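PDB 6WPX: BlEst2 from Bacillus licheniformis, which probably hydrolyses ester bonds as a secreted lipase or esterase, and is held here in its propeptide form, in which the C-terminal domain is autoinhibitory. Local coordinates for residues P49-H54 and A81-H86. Sequence-based numbering, arbitrary orientation.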
loop_
_atom_site.group_PDB
_atom_site.type_symbol
_atom_site.label_atom_id
_atom_site.label_comp_id
_atom_site.label_asym_id
_atom_site.label_seq_id
_atom_site.Cartn_x
_atom_site.Cartn_y
_atom_site.Cartn_z
ATOM N N PRO A 49 0.927 -28.419 -10.221
ATOM C CA PRO A 49 -0.313 -27.636 -10.272
ATOM C C PRO A 49 -0.103 -26.259 -9.616
ATOM O O PRO A 49 0.756 -26.091 -8.744
ATOM C CB PRO A 49 -1.299 -28.476 -9.446
ATOM C CG PRO A 49 -0.651 -29.878 -9.383
ATOM C CD PRO A 49 0.796 -29.595 -9.329
ATOM N N ILE A 50 -0.874 -25.269 -10.053
ATOM C CA ILE A 50 -0.750 -23.921 -9.481
ATOM C C ILE A 50 -1.923 -23.634 -8.589
ATOM O O ILE A 50 -3.061 -23.793 -9.011
ATOM C CB ILE A 50 -0.626 -22.828 -10.574
ATOM C CG1 ILE A 50 0.521 -23.097 -11.557
ATOM C CG2 ILE A 50 -0.522 -21.444 -9.940
ATOM C CD1 ILE A 50 0.275 -22.433 -12.923
ATOM N N VAL A 51 -1.652 -23.133 -7.389
ATOM C CA VAL A 51 -2.698 -22.650 -6.494
ATOM C C VAL A 51 -2.654 -21.125 -6.573
ATOM O O VAL A 51 -1.639 -20.514 -6.236
ATOM C CB VAL A 51 -2.566 -23.171 -5.046
ATOM C CG1 VAL A 51 -3.613 -22.517 -4.129
ATOM C CG2 VAL A 51 -2.696 -24.681 -5.015
ATOM N N PHE A 52 -3.759 -20.526 -7.034
ATOM C CA PHE A 52 -3.878 -19.074 -7.175
ATOM C C PHE A 52 -4.460 -18.495 -5.915
ATOM O O PHE A 52 -5.504 -18.954 -5.449
ATOM C CB PHE A 52 -4.693 -18.707 -8.423
ATOM C CG PHE A 52 -3.944 -19.008 -9.702
ATOM C CD1 PHE A 52 -3.068 -18.068 -10.256
ATOM C CD2 PHE A 52 -4.113 -20.224 -10.359
ATOM C CE1 PHE A 52 -2.386 -18.343 -11.446
ATOM C CE2 PHE A 52 -3.459 -20.479 -11.573
ATOM C CZ PHE A 52 -2.597 -19.537 -12.103
ATOM N N VAL A 53 -3.730 -17.528 -5.318
ATOM C CA VAL A 53 -4.084 -16.914 -4.034
ATOM C C VAL A 53 -4.380 -15.426 -4.219
ATOM O O VAL A 53 -3.498 -14.671 -4.631
ATOM C CB VAL A 53 -3.021 -17.193 -2.937
ATOM C CG1 VAL A 53 -3.468 -16.642 -1.570
ATOM C CG2 VAL A 53 -2.721 -18.690 -2.825
ATOM N N HIS A 54 -5.633 -15.026 -3.949
ATOM C CA HIS A 54 -6.095 -13.641 -4.081
ATOM C C HIS A 54 -5.470 -12.709 -3.013
ATOM O O HIS A 54 -4.833 -13.162 -2.050
ATOM C CB HIS A 54 -7.624 -13.572 -3.989
ATOM C CG HIS A 54 -8.135 -13.939 -2.617
ATOM N ND1 HIS A 54 -8.151 -13.022 -1.580
ATOM C CD2 HIS A 54 -8.578 -15.131 -2.155
ATOM C CE1 HIS A 54 -8.639 -13.675 -0.533
ATOM N NE2 HIS A 54 -8.901 -14.952 -0.835
ATOM N N ALA A 81 -5.717 -24.733 -8.955
ATOM C CA ALA A 81 -6.722 -24.685 -7.890
ATOM C C ALA A 81 -6.821 -23.229 -7.437
ATOM O O ALA A 81 -5.892 -22.458 -7.638
ATOM C CB ALA A 81 -6.341 -25.607 -6.731
ATOM N N PHE A 82 -7.984 -22.836 -6.952
ATOM C CA PHE A 82 -8.252 -21.445 -6.573
ATOM C C PHE A 82 -8.853 -21.494 -5.200
ATOM O O PHE A 82 -9.719 -22.325 -4.954
ATOM C CB PHE A 82 -9.237 -20.807 -7.591
ATOM C CG PHE A 82 -8.727 -20.892 -9.018
ATOM C CD1 PHE A 82 -8.963 -22.023 -9.794
ATOM C CD2 PHE A 82 -7.959 -19.869 -9.559
ATOM C CE1 PHE A 82 -8.438 -22.128 -11.093
ATOM C CE2 PHE A 82 -7.452 -19.958 -10.867
ATOM C CZ PHE A 82 -7.667 -21.097 -11.614
ATOM N N ILE A 83 -8.391 -20.627 -4.302
ATOM C CA ILE A 83 -8.838 -20.631 -2.918
ATOM C C ILE A 83 -9.390 -19.278 -2.468
ATOM O O ILE A 83 -8.928 -18.224 -2.917
ATOM C CB ILE A 83 -7.665 -21.125 -2.007
ATOM C CG1 ILE A 83 -8.138 -21.367 -0.540
ATOM C CG2 ILE A 83 -6.434 -20.164 -2.086
ATOM C CD1 ILE A 83 -7.225 -22.164 0.324
ATOM N N ASP A 84 -10.377 -19.323 -1.566
ATOM C CA ASP A 84 -10.906 -18.146 -0.919
ATOM C C ASP A 84 -10.300 -18.177 0.478
ATOM O O ASP A 84 -10.465 -19.163 1.198
ATOM C CB ASP A 84 -12.439 -18.207 -0.765
ATOM C CG ASP A 84 -13.224 -18.027 -2.043
ATOM O OD1 ASP A 84 -12.614 -17.695 -3.064
ATOM O OD2 ASP A 84 -14.462 -18.203 -2.009
ATOM N N LEU A 85 -9.581 -17.127 0.844
ATOM C CA LEU A 85 -9.064 -16.942 2.197
ATOM C C LEU A 85 -9.897 -15.824 2.751
ATOM O O LEU A 85 -10.865 -15.423 2.091
ATOM C CB LEU A 85 -7.566 -16.575 2.193
ATOM C CG LEU A 85 -6.594 -17.613 1.584
ATOM C CD1 LEU A 85 -5.159 -17.133 1.713
ATOM C CD2 LEU A 85 -6.752 -19.005 2.259
ATOM N N HIS A 86 -9.567 -15.317 3.952
ATOM C CA HIS A 86 -10.311 -14.196 4.497
ATOM C C HIS A 86 -9.959 -12.921 3.736
ATOM O O HIS A 86 -8.780 -12.599 3.562
ATOM C CB HIS A 86 -10.049 -13.993 5.989
ATOM C CG HIS A 86 -10.515 -15.120 6.856
ATOM N ND1 HIS A 86 -11.852 -15.282 7.164
ATOM C CD2 HIS A 86 -9.800 -16.062 7.518
ATOM C CE1 HIS A 86 -11.914 -16.355 7.935
ATOM N NE2 HIS A 86 -10.707 -16.857 8.175
HETATM O O HOH W 1 -7.609 -17.170 -4.973
#
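Ala81 N donates to Ile50 O (2.8 Å) and Ala81 O accepts from Phe52 N (2.9 Å), the two-sided grip of a parallel ladder. Beyond Phe82 the strands splay, and a water takes over, donating to both Phe52 O and Ile83 O. Past the water His54 reaches back across the gap. Its CG sits between backbone N and carbonyl carbon (chi1 67°), which turns the imidazole toward the chain leaving strand 80-83. From CB and CG outward, His54 CD2 lies 3.2 Å from Ile83 O. Next, His54 NE2 accepts from Leu85 N at 2.8 Å, nearly straight (169°) and in the ring plane. His54 CE1 comes 3.9 Å from Leu85 O, while ND1 is bonded just outside the pair. An alanine here would probably leave Leu85 N without its acceptor and the end of the ladder held less firmly. On one face the Phe52 and Phe82 rings run almost parallel, 9° apart, but slid so that they barely overlap, with Phe52 CD2 3.4 Å from Phe82 CE2. On the other, Val51 and Ile83 touch helix 91-109, and just beyond the strand end Leu85 CD1 meets Val53 CG1 at 3.7 Å. Linked through helix 69-75, the parallel strands form a beta-alpha-beta crossover, the repeating unit of the alpha/beta-hydrolase sheet.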